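Local coordinates for uncharacterized protein (PDB 5AZ0) that probably catalyses the NADPH-dependent reduction of aldehydes or ketones to alcohols, as an aldo-keto reductase of the silkworm, at residues A[249-252]-A[253-257]; A[314-317]-A[318-321]; A[337-340]-A[341-345]. All coordinates share one frame; numbering follows the deposited sequence.

Contact 1 of 3, residues A[249-252]-A[253-257]; sequences LAIG and RKYGK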
ATOM      1  N   LEU A 249     -20.905 -12.528  -8.126  1.00 50.20           N
ATOM      2  CA  LEU A 249     -20.898 -13.648  -9.174  1.00 49.27           C
ATOM      3  C   LEU A 249     -21.591 -13.271 -10.469  1.00 46.01           C
ATOM      4  O   LEU A 249     -21.077 -13.518 -11.587  1.00 48.62           O
ATOM      5  CB  LEU A 249     -21.464 -14.943  -8.611  1.00 52.23           C
ATOM      6  CG  LEU A 249     -20.773 -15.517  -7.344  1.00 50.48           C
ATOM      7  CD1 LEU A 249     -21.723 -16.374  -6.525  1.00 56.62           C
ATOM      8  CD2 LEU A 249     -19.506 -16.306  -7.663  1.00 50.79           C
ATOM      9  N   ALA A 250     -22.698 -12.545 -10.344  1.00 47.34           N
ATOM     10  CA  ALA A 250     -23.480 -12.161 -11.517  1.00 46.50           C
ATOM     11  C   ALA A 250     -22.768 -11.146 -12.350  1.00 44.92           C
ATOM     12  O   ALA A 250     -22.705 -11.237 -13.597  1.00 43.21           O
ATOM     13  CB  ALA A 250     -24.861 -11.649 -11.106  1.00 49.96           C
ATOM     14  N   ILE A 251     -22.223 -10.141 -11.676  1.00 47.89           N
ATOM     15  CA  ILE A 251     -21.319  -9.166 -12.373  1.00 44.06           C
ATOM     16  C   ILE A 251     -20.135  -9.932 -12.985  1.00 39.40           C
ATOM     17  O   ILE A 251     -19.759  -9.675 -14.140  1.00 38.45           O
ATOM     18  CB  ILE A 251     -20.867  -8.010 -11.431  1.00 46.66           C
ATOM     19  CG1 ILE A 251     -22.103  -7.171 -10.998  1.00 45.87           C
ATOM     20  CG2 ILE A 251     -19.866  -7.089 -12.124  1.00 42.65           C
ATOM     21  CD1 ILE A 251     -21.975  -6.474  -9.672  1.00 43.90           C
ATOM     22  N   GLY A 252     -19.574 -10.867 -12.215  1.00 38.93           N
ATOM     23  CA  GLY A 252     -18.564 -11.812 -12.753  1.00 51.26           C
ATOM     24  C   GLY A 252     -18.930 -12.417 -14.113  1.00 53.36           C
ATOM     25  O   GLY A 252     -18.278 -12.133 -15.160  1.00 49.87           O
ATOM     26  N   ARG A 253     -20.019 -13.190 -14.121  1.00 59.44           N
ATOM     27  CA  ARG A 253     -20.452 -13.878 -15.366  1.00 54.74           C
ATOM     28  C   ARG A 253     -20.693 -12.869 -16.464  1.00 48.73           C
ATOM     29  O   ARG A 253     -20.361 -13.094 -17.624  1.00 47.98           O
ATOM     30  CB  ARG A 253     -21.700 -14.740 -15.162  1.00 61.86           C
ATOM     31  CG  ARG A 253     -21.499 -15.953 -14.256  1.00 67.62           C
ATOM     32  CD  ARG A 253     -22.804 -16.763 -14.168  1.00 73.05           C
ATOM     33  NE  ARG A 253     -23.848 -16.048 -13.410  1.00 72.44           N
ATOM     34  CZ  ARG A 253     -24.125 -16.198 -12.100  1.00 69.18           C
ATOM     35  NH1 ARG A 253     -23.466 -17.075 -11.325  1.00 62.45           N
ATOM     36  NH2 ARG A 253     -25.097 -15.461 -11.547  1.00 64.25           N
ATOM     37  N   LYS A 254     -21.244 -11.723 -16.133  1.00 42.07           N
ATOM     38  CA  LYS A 254     -21.461 -10.753 -17.188  1.00 45.89           C
ATOM     39  C   LYS A 254     -20.215 -10.356 -17.967  1.00 51.14           C
ATOM     40  O   LYS A 254     -20.258 -10.241 -19.175  1.00 56.81           O
ATOM     41  CB  LYS A 254     -22.170  -9.535 -16.619  1.00 48.53           C
ATOM     42  CG  LYS A 254     -22.433  -8.452 -17.614  1.00 46.39           C
ATOM     43  CD  LYS A 254     -23.218  -7.332 -16.942  1.00 47.52           C
ATOM     44  CE  LYS A 254     -23.265  -6.146 -17.884  1.00 49.24           C
ATOM     45  NZ  LYS A 254     -24.000  -5.034 -17.241  1.00 50.47           N
ATOM     46  N   TYR A 255     -19.094 -10.120 -17.298  1.00 63.73           N
ATOM     47  CA  TYR A 255     -17.877  -9.645 -18.017  1.00 59.02           C
ATOM     48  C   TYR A 255     -16.806 -10.725 -18.104  1.00 60.23           C
ATOM     49  O   TYR A 255     -15.759 -10.515 -18.715  1.00 64.56           O
ATOM     50  CB  TYR A 255     -17.293  -8.405 -17.358  1.00 53.51           C
ATOM     51  CG  TYR A 255     -18.243  -7.252 -17.181  1.00 43.58           C
ATOM     52  CD1 TYR A 255     -18.437  -6.318 -18.169  1.00 44.62           C
ATOM     53  CD2 TYR A 255     -18.936  -7.111 -16.007  1.00 47.55           C
ATOM     54  CE1 TYR A 255     -19.303  -5.231 -17.979  1.00 45.56           C
ATOM     55  CE2 TYR A 255     -19.810  -6.062 -15.796  1.00 47.72           C
ATOM     56  CZ  TYR A 255     -19.982  -5.109 -16.773  1.00 49.21           C
ATOM     57  OH  TYR A 255     -20.838  -4.053 -16.477  1.00 54.41           O
ATOM     58  N   GLY A 256     -17.064 -11.870 -17.492  1.00 53.38           N
ATOM     59  CA  GLY A 256     -16.238 -13.048 -17.712  1.00 57.39           C
ATOM     60  C   GLY A 256     -15.063 -13.052 -16.777  1.00 57.36           C
ATOM     61  O   GLY A 256     -13.956 -13.316 -17.187  1.00 60.43           O
ATOM     62  N   LYS A 257     -15.332 -12.778 -15.502  1.00 57.78           N
ATOM     63  CA  LYS A 257     -14.299 -12.523 -14.524  1.00 47.69           C
ATOM     64  C   LYS A 257     -14.691 -13.136 -13.240  1.00 45.11           C
ATOM     65  O   LYS A 257     -15.865 -13.284 -12.952  1.00 54.86           O
ATOM     66  CB  LYS A 257     -14.145 -10.992 -14.299  1.00 49.56           C
ATOM     67  CG  LYS A 257     -13.614 -10.189 -15.478  1.00 46.23           C
ATOM     68  CD  LYS A 257     -12.179 -10.597 -15.897  1.00 48.31           C
ATOM     69  CE  LYS A 257     -11.845  -9.928 -17.232  1.00 51.09           C
ATOM     70  NZ  LYS A 257     -10.419  -9.866 -17.635  1.00 51.77           N
TER
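The C-terminal end of helix 246-255 is closed here by a glycine cap, with G252 as its focus. The last alpha-helical turns are regular. R253 N bonds L249 O at 2.8 Å, K254 N bonds A250 O, and Y255 N gives a longer bond to I251 O. G256 then leaves the helix with phi 87°. The chain reverses there, and G252 O is gripped by more than one N-H. G256 N reaches it at 2.6 Å. K257 N reaches the same G252 O at 3.0 Å from above the carbonyl plane, as the six-to-one bond of the cap. Y255 N adds a weak bond to G252 O. G252 O thus keeps its helical bond from G256 N and gains a second from K257 N.

Two side-chain pairs run along this turn. I251 and Y255 run alongside each other on one flank of the helix. I251 CG2 touches Y255 CE2 at 3.8 Å, and I251 O meets the edge of the ring at Y255 CD2, 3.3 Å away. I251 and Y255 both pack on L295, while Y255 OH bonds D299 and the backbone of D296. K254 runs out extended to salt bridges with D296 and D299. On another side, R253 bends at chi3 (-70°). This lays its guanidinium back over the preceding turn, with one face above L249 O. R253 NH2 lies 3.8 Å from A250 CB, a van der Waals contact.

K257 NZ forms a salt bridge with D292. With its positive-phi glycine and the six-to-one bond from K257 N to G252 O, the arrangement resembles a Schellman C-cap, here ending a helix between strands 219-223 and 273-274 of the barrel.

Contact 2 of 3, residues A[314-317]-A[318-321]; sequences RPLF and WQPY. With ACT (acetate ion), chain G.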
ATOM      1  N   ARG A 314      -7.743  -1.552  11.726  1.00 36.31           N
ATOM      2  CA  ARG A 314      -8.081  -0.507  12.715  1.00 35.59           C
ATOM      3  C   ARG A 314      -7.308  -0.832  13.953  1.00 35.82           C
ATOM      4  O   ARG A 314      -7.727  -1.589  14.801  1.00 35.28           O
ATOM      5  CB  ARG A 314      -9.592  -0.407  12.991  1.00 35.77           C
ATOM      6  CG  ARG A 314      -9.962   0.736  13.964  1.00 39.10           C
ATOM      7  CD  ARG A 314     -11.449   0.717  14.387  1.00 41.48           C
ATOM      8  NE  ARG A 314     -12.332   0.995  13.254  1.00 45.29           N
ATOM      9  CZ  ARG A 314     -12.704   2.199  12.829  1.00 41.47           C
ATOM     10  NH1 ARG A 314     -12.304   3.297  13.443  1.00 48.37           N
ATOM     11  NH2 ARG A 314     -13.525   2.296  11.794  1.00 40.94           N
ATOM     12  N   PRO A 315      -6.089  -0.340  14.003  1.00 40.65           N
ATOM     13  CA  PRO A 315      -5.215  -0.770  15.074  1.00 35.56           C
ATOM     14  C   PRO A 315      -5.541   0.023  16.343  1.00 36.19           C
ATOM     15  O   PRO A 315      -5.038   1.129  16.540  1.00 27.59           O
ATOM     16  CB  PRO A 315      -3.811  -0.503  14.495  1.00 41.01           C
ATOM     17  CG  PRO A 315      -4.013   0.565  13.491  1.00 41.72           C
ATOM     18  CD  PRO A 315      -5.403   0.456  12.974  1.00 40.07           C
ATOM     19  N   LEU A 316      -6.358  -0.583  17.220  1.00 41.03           N
ATOM     20  CA  LEU A 316      -6.924   0.147  18.384  1.00 39.94           C
ATOM     21  C   LEU A 316      -5.888   0.589  19.350  1.00 34.60           C
ATOM     22  O   LEU A 316      -6.017   1.675  19.906  1.00 38.17           O
ATOM     23  CB  LEU A 316      -8.008  -0.692  19.094  1.00 43.34           C
ATOM     24  CG  LEU A 316      -9.236  -0.825  18.156  1.00 50.30           C
ATOM     25  CD1 LEU A 316     -10.073  -2.043  18.513  1.00 55.12           C
ATOM     26  CD2 LEU A 316     -10.072   0.477  18.052  1.00 49.68           C
ATOM     27  N   PHE A 317      -4.802  -0.187  19.491  1.00 34.78           N
ATOM     28  CA  PHE A 317      -3.623   0.251  20.310  1.00 32.73           C
ATOM     29  C   PHE A 317      -3.015   1.584  19.934  1.00 31.46           C
ATOM     30  O   PHE A 317      -2.349   2.149  20.753  1.00 33.09           O
ATOM     31  CB  PHE A 317      -2.525  -0.802  20.356  1.00 36.81           C
ATOM     32  CG  PHE A 317      -2.260  -1.466  19.036  1.00 36.59           C
ATOM     33  CD1 PHE A 317      -1.393  -0.886  18.114  1.00 35.80           C
ATOM     34  CD2 PHE A 317      -2.838  -2.673  18.740  1.00 32.36           C
ATOM     35  CE1 PHE A 317      -1.157  -1.499  16.890  1.00 34.83           C
ATOM     36  CE2 PHE A 317      -2.608  -3.285  17.526  1.00 38.15           C
ATOM     37  CZ  PHE A 317      -1.772  -2.687  16.584  1.00 36.77           C
ATOM     38  N   TRP A 318      -3.283   2.136  18.722  1.00 28.77           N
ATOM     39  CA  TRP A 318      -2.759   3.471  18.414  1.00 26.86           C
ATOM     40  C   TRP A 318      -3.698   4.626  18.631  1.00 26.82           C
ATOM     41  O   TRP A 318      -3.256   5.782  18.529  1.00 26.14           O
ATOM     42  CB  TRP A 318      -2.204   3.497  16.956  1.00 29.28           C
ATOM     43  CG  TRP A 318      -0.907   2.700  16.790  1.00 31.44           C
ATOM     44  CD1 TRP A 318       0.105   2.543  17.722  1.00 34.09           C
ATOM     45  CD2 TRP A 318      -0.474   1.993  15.624  1.00 32.50           C
ATOM     46  NE1 TRP A 318       1.124   1.787  17.192  1.00 32.41           N
ATOM     47  CE2 TRP A 318       0.803   1.430  15.918  1.00 30.86           C
ATOM     48  CE3 TRP A 318      -1.009   1.813  14.353  1.00 32.37           C
ATOM     49  CZ2 TRP A 318       1.523   0.692  14.999  1.00 28.34           C
ATOM     50  CZ3 TRP A 318      -0.272   1.061  13.410  1.00 35.23           C
ATOM     51  CH2 TRP A 318       0.997   0.511  13.762  1.00 30.92           C
ATOM     52  N   GLN A 319      -4.970   4.359  18.963  1.00 31.42           N
ATOM     53  CA  GLN A 319      -5.955   5.478  19.237  1.00 31.34           C
ATOM     54  C   GLN A 319      -5.507   6.580  20.150  1.00 30.57           C
ATOM     55  O   GLN A 319      -5.744   7.739  19.825  1.00 32.98           O
ATOM     56  CB  GLN A 319      -7.308   5.011  19.754  1.00 34.66           C
ATOM     57  CG  GLN A 319      -8.048   4.051  18.829  1.00 43.05           C
ATOM     58  CD  GLN A 319      -9.554   3.918  19.134  1.00 49.06           C
ATOM     59  OE1 GLN A 319     -10.353   3.623  18.235  1.00 45.71           O
ATOM     60  NE2 GLN A 319      -9.930   4.096  20.407  1.00 48.20           N
ATOM     61  N   PRO A 320      -4.829   6.256  21.267  1.00 31.86           N
ATOM     62  CA  PRO A 320      -4.401   7.352  22.188  1.00 34.59           C
ATOM     63  C   PRO A 320      -3.257   8.231  21.694  1.00 36.96           C
ATOM     64  O   PRO A 320      -2.905   9.203  22.384  1.00 34.84           O
ATOM     65  CB  PRO A 320      -3.925   6.623  23.455  1.00 37.15           C
ATOM     66  CG  PRO A 320      -4.180   5.190  23.231  1.00 37.47           C
ATOM     67  CD  PRO A 320      -4.514   4.920  21.784  1.00 35.20           C
ATOM     68  N   TYR A 321      -2.660   7.939  20.520  1.00 36.77           N
ATOM     69  CA  TYR A 321      -1.467   8.731  20.072  1.00 29.72           C
ATOM     70  C   TYR A 321      -1.880   9.923  19.299  1.00 25.21           C
ATOM     71  O   TYR A 321      -2.835   9.881  18.555  1.00 28.30           O
ATOM     72  CB  TYR A 321      -0.487   7.805  19.286  1.00 32.28           C
ATOM     73  CG  TYR A 321       0.127   6.813  20.233  1.00 31.03           C
ATOM     74  CD1 TYR A 321      -0.497   5.661  20.525  1.00 31.76           C
ATOM     75  CD2 TYR A 321       1.351   7.104  20.865  1.00 38.18           C
ATOM     76  CE1 TYR A 321       0.028   4.797  21.474  1.00 37.12           C
ATOM     77  CE2 TYR A 321       1.911   6.260  21.798  1.00 34.85           C
ATOM     78  CZ  TYR A 321       1.245   5.123  22.109  1.00 34.83           C
ATOM     79  OH  TYR A 321       1.791   4.264  23.023  1.00 32.80           O
TER
HETATM   80  C   ACT G 406     -14.453  -1.186  11.899  1.00 58.79           C
HETATM   81  O   ACT G 406     -15.013  -0.195  11.307  1.00 43.88           O
HETATM   82  OXT ACT G 406     -13.310  -1.235  12.451  1.00 59.67           O
HETATM   83  CH3 ACT G 406     -15.165  -2.464  11.907  1.00 58.28           C
HETATM   84  O   HOH W   1     -10.242   3.711  15.766  1.00 35.59           O
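P315 and W318 form the heart of the tight part of this contact. The proline ring lies obliquely against the indole, with P315 CG 3.4 Å from W318 CE3. F317 turns its edge to the face of the same indole, and the two side chains run alongside each other. F317 CE1 stands over the indole face, 3.7 Å from W318 CE2. The planes meet at 79°, a T-shaped stack. F317 chi1 of 42° sets CG between the backbone N and the carbonyl carbon, which brings the ring beside W318. W138 adds a second edge-to-face partner to W318, and the indole is buried. L316 packs closely too: L316 CD2 lies alongside the Q319 amide, 3.2 Å from Q319 OE1, while Q319 NE2 bonds V329 O.

Two backbone bonds hold the turn. W318 N bonds P315 O, and Q319 N bonds L316 O, both at 3.0 Å. A type I beta turn follows from W318 to Y321.

The side at R314 is looser. R314 makes no direct contact with 318-321. A water links R314 NH1 to Q319 OE1. The R314 guanidinium also pairs with an acetate, probably from the crystallisation liquor: R314 NE to OXT is 2.6 Å and R314 NH2 to O is 2.9 Å.

A 3-10 turn running into a beta turn, packed on a buried tryptophan, is consistent with the C-terminal loop that borders the substrate pocket in aldo-keto reductases.

Contact 3 of 3, residues A[337-340]-A[341-345]; sequences IPIA and MRKWK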
ATOM      1  N   ILE A 337       0.660  -1.331  23.276  1.00 58.84           N
ATOM      2  CA  ILE A 337       1.080  -1.633  21.890  1.00 52.61           C
ATOM      3  C   ILE A 337       1.832  -2.969  21.871  1.00 44.12           C
ATOM      4  O   ILE A 337       2.904  -3.051  22.467  1.00 39.47           O
ATOM      5  CB  ILE A 337       2.011  -0.519  21.269  1.00 50.63           C
ATOM      6  CG1 ILE A 337       1.275   0.818  21.134  1.00 43.96           C
ATOM      7  CG2 ILE A 337       2.530  -0.962  19.883  1.00 46.84           C
ATOM      8  CD1 ILE A 337       2.149   2.038  20.935  1.00 42.37           C
ATOM      9  N   PRO A 338       1.317  -3.998  21.178  1.00 45.54           N
ATOM     10  CA  PRO A 338       2.113  -5.256  21.129  1.00 46.33           C
ATOM     11  C   PRO A 338       3.540  -5.023  20.639  1.00 54.07           C
ATOM     12  O   PRO A 338       3.783  -4.102  19.789  1.00 46.25           O
ATOM     13  CB  PRO A 338       1.358  -6.169  20.145  1.00 46.73           C
ATOM     14  CG  PRO A 338       0.119  -5.446  19.767  1.00 51.12           C
ATOM     15  CD  PRO A 338       0.057  -4.087  20.424  1.00 51.06           C
ATOM     16  N   ILE A 339       4.479  -5.839  21.152  1.00 49.11           N
ATOM     17  CA  ILE A 339       5.909  -5.632  20.832  1.00 48.01           C
ATOM     18  C   ILE A 339       6.221  -5.759  19.302  1.00 45.43           C
ATOM     19  O   ILE A 339       7.017  -4.990  18.792  1.00 37.26           O
ATOM     20  CB  ILE A 339       6.854  -6.524  21.687  1.00 52.81           C
ATOM     21  CG1 ILE A 339       8.316  -6.008  21.632  1.00 57.53           C
ATOM     22  CG2 ILE A 339       6.769  -7.998  21.263  1.00 54.08           C
ATOM     23  CD1 ILE A 339       9.093  -6.190  22.950  1.00 63.97           C
ATOM     24  N   ALA A 340       5.579  -6.700  18.595  1.00 40.16           N
ATOM     25  CA  ALA A 340       5.736  -6.859  17.160  1.00 39.71           C
ATOM     26  C   ALA A 340       5.381  -5.598  16.288  1.00 43.71           C
ATOM     27  O   ALA A 340       5.762  -5.545  15.125  1.00 38.31           O
ATOM     28  CB  ALA A 340       4.947  -8.062  16.660  1.00 39.34           C
ATOM     29  N   MET A 341       4.704  -4.601  16.870  1.00 42.15           N
ATOM     30  CA  MET A 341       4.412  -3.347  16.218  1.00 40.33           C
ATOM     31  C   MET A 341       5.434  -2.272  16.589  1.00 43.15           C
ATOM     32  O   MET A 341       5.238  -1.105  16.245  1.00 37.33           O
ATOM     33  CB  MET A 341       3.008  -2.888  16.627  1.00 41.45           C
ATOM     34  CG  MET A 341       1.928  -3.966  16.539  1.00 39.91           C
ATOM     35  SD  MET A 341       1.747  -4.695  14.942  1.00 44.10           S
ATOM     36  CE  MET A 341       1.394  -3.243  13.960  1.00 46.87           C
ATOM     37  N   ARG A 342       6.516  -2.645  17.288  1.00 40.24           N
ATOM     38  CA  ARG A 342       7.487  -1.679  17.817  1.00 41.58           C
ATOM     39  C   ARG A 342       8.990  -2.040  17.635  1.00 40.87           C
ATOM     40  O   ARG A 342       9.807  -1.151  17.480  1.00 37.83           O
ATOM     41  CB  ARG A 342       7.232  -1.477  19.318  1.00 45.58           C
ATOM     42  CG  ARG A 342       6.046  -0.610  19.678  1.00 48.49           C
ATOM     43  CD  ARG A 342       5.842  -0.441  21.211  1.00 48.82           C
ATOM     44  NE  ARG A 342       5.635  -1.668  21.997  1.00 42.24           N
ATOM     45  CZ  ARG A 342       6.540  -2.313  22.775  1.00 47.06           C
ATOM     46  NH1 ARG A 342       7.814  -1.920  22.914  1.00 46.61           N
ATOM     47  NH2 ARG A 342       6.165  -3.422  23.429  1.00 47.77           N
ATOM     48  N   LYS A 343       9.344  -3.323  17.766  1.00 48.95           N
ATOM     49  CA  LYS A 343      10.744  -3.808  17.798  1.00 49.97           C
ATOM     50  C   LYS A 343      10.784  -5.094  17.029  1.00 43.70           C
ATOM     51  O   LYS A 343       9.990  -5.975  17.277  1.00 49.70           O
ATOM     52  CB  LYS A 343      11.224  -4.098  19.225  1.00 53.17           C
ATOM     53  CG  LYS A 343      11.431  -2.848  20.064  1.00 56.17           C
ATOM     54  CD  LYS A 343      11.714  -3.147  21.559  1.00 56.74           C
ATOM     55  CE  LYS A 343      12.477  -1.970  22.147  1.00 59.39           C
ATOM     56  NZ  LYS A 343      12.390  -1.830  23.604  1.00 60.59           N
ATOM     57  N   TRP A 344      11.709  -5.202  16.081  1.00 48.08           N
ATOM     58  CA  TRP A 344      11.845  -6.421  15.274  1.00 44.28           C
ATOM     59  C   TRP A 344      13.248  -6.441  14.587  1.00 47.88           C
ATOM     60  O   TRP A 344      13.922  -5.392  14.501  1.00 50.72           O
ATOM     61  CB  TRP A 344      10.699  -6.504  14.227  1.00 42.67           C
ATOM     62  CG  TRP A 344      10.812  -5.393  13.120  1.00 38.75           C
ATOM     63  CD1 TRP A 344      11.412  -5.506  11.891  1.00 36.58           C
ATOM     64  CD2 TRP A 344      10.338  -4.038  13.205  1.00 37.05           C
ATOM     65  NE1 TRP A 344      11.339  -4.318  11.211  1.00 34.60           N
ATOM     66  CE2 TRP A 344      10.697  -3.394  11.997  1.00 34.79           C
ATOM     67  CE3 TRP A 344       9.631  -3.317  14.172  1.00 34.38           C
ATOM     68  CZ2 TRP A 344      10.380  -2.073  11.734  1.00 31.14           C
ATOM     69  CZ3 TRP A 344       9.337  -1.992  13.920  1.00 40.88           C
ATOM     70  CH2 TRP A 344       9.721  -1.379  12.691  1.00 35.17           C
ATOM     71  N   LYS A 345      13.626  -7.607  14.056  1.00 54.81           N
ATOM     72  CA  LYS A 345      14.814  -7.765  13.211  1.00 64.29           C
ATOM     73  C   LYS A 345      14.400  -8.027  11.738  1.00 55.42           C
ATOM     74  O   LYS A 345      13.333  -8.600  11.485  1.00 58.52           O
ATOM     75  CB  LYS A 345      15.754  -8.890  13.776  1.00 75.66           C
ATOM     76  CG  LYS A 345      15.559 -10.319  13.210  1.00 90.65           C
ATOM     77  CD  LYS A 345      16.781 -11.233  13.413  1.00103.19           C
ATOM     78  CE  LYS A 345      16.734 -12.493  12.538  1.00106.04           C
ATOM     79  NZ  LYS A 345      17.026 -12.223  11.095  1.00103.89           N
TER
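The chain from I337 to K343 makes a tight 3-10 turn and then runs out extended. M341 N bonds P338 O at 3.1 Å. I339 O takes two donors. R342 N reaches it at 2.8 Å, and K343 N reaches I339 O at 3.0 Å. These bonds close the turn on both the three-residue and the four-residue spacing.

R342 carries most of the side-chain contact. Its chain bends at chi3 (-59°) and returns over the start of the turn. R342 NE bonds I337 O at 3.1 Å with an N-H...O angle of 163°. The oxygen lies in the guanidinium plane, at its edge, although the donor sits above the carbonyl plane. R342 NH2 adds a weak bond to the same oxygen. One guanidinium face covers I339 CA, and the I339 and R342 side chains cross at about a right angle. The aliphatic part of the arginine is used too: I337 CG2 packs on R342 CG at 3.5 Å. R342 NH1 bonds Q144 O, so a second carbonyl holds the group.

M341 CG is 4.0 Å from P338 CG, and M341 CB touches I337 CG2 at 3.8 Å. M341 also packs on F74. Beyond the turn, K343 NZ forms a salt bridge with E145, and W344 meets R76 in a cation-pi contact and W106 edge-to-face.

An arginine folded back on its own 3-10 turn belongs here to the C-terminal tail, which, as in other aldo-keto reductases, lies across loops at the C-terminal ends of the barrel strands.

Overall arrangement
Contacts 2 and 3 form one neighbourhood, while contact 1 stands apart. The centres of contacts 2 and 3 are 14 Å apart and the two touch. Y321 OH meets I337 CD1 at 3.1 Å, F317 CD2 meets P338 CD at 3.6 Å, and W318 CH2 meets M341 CE at 3.8 Å. Their outside partners W106 and W138 follow barrel strands 100-105 and 133-136, at the end where TIM barrels carry their active sites. Both contacts are therefore probably near the substrate pocket. Contact 1 lies on the opposite side of the chain's centre from contact 3, with nearest atoms about 33 Å apart, and its nearest atoms are about 25 Å from contact 2.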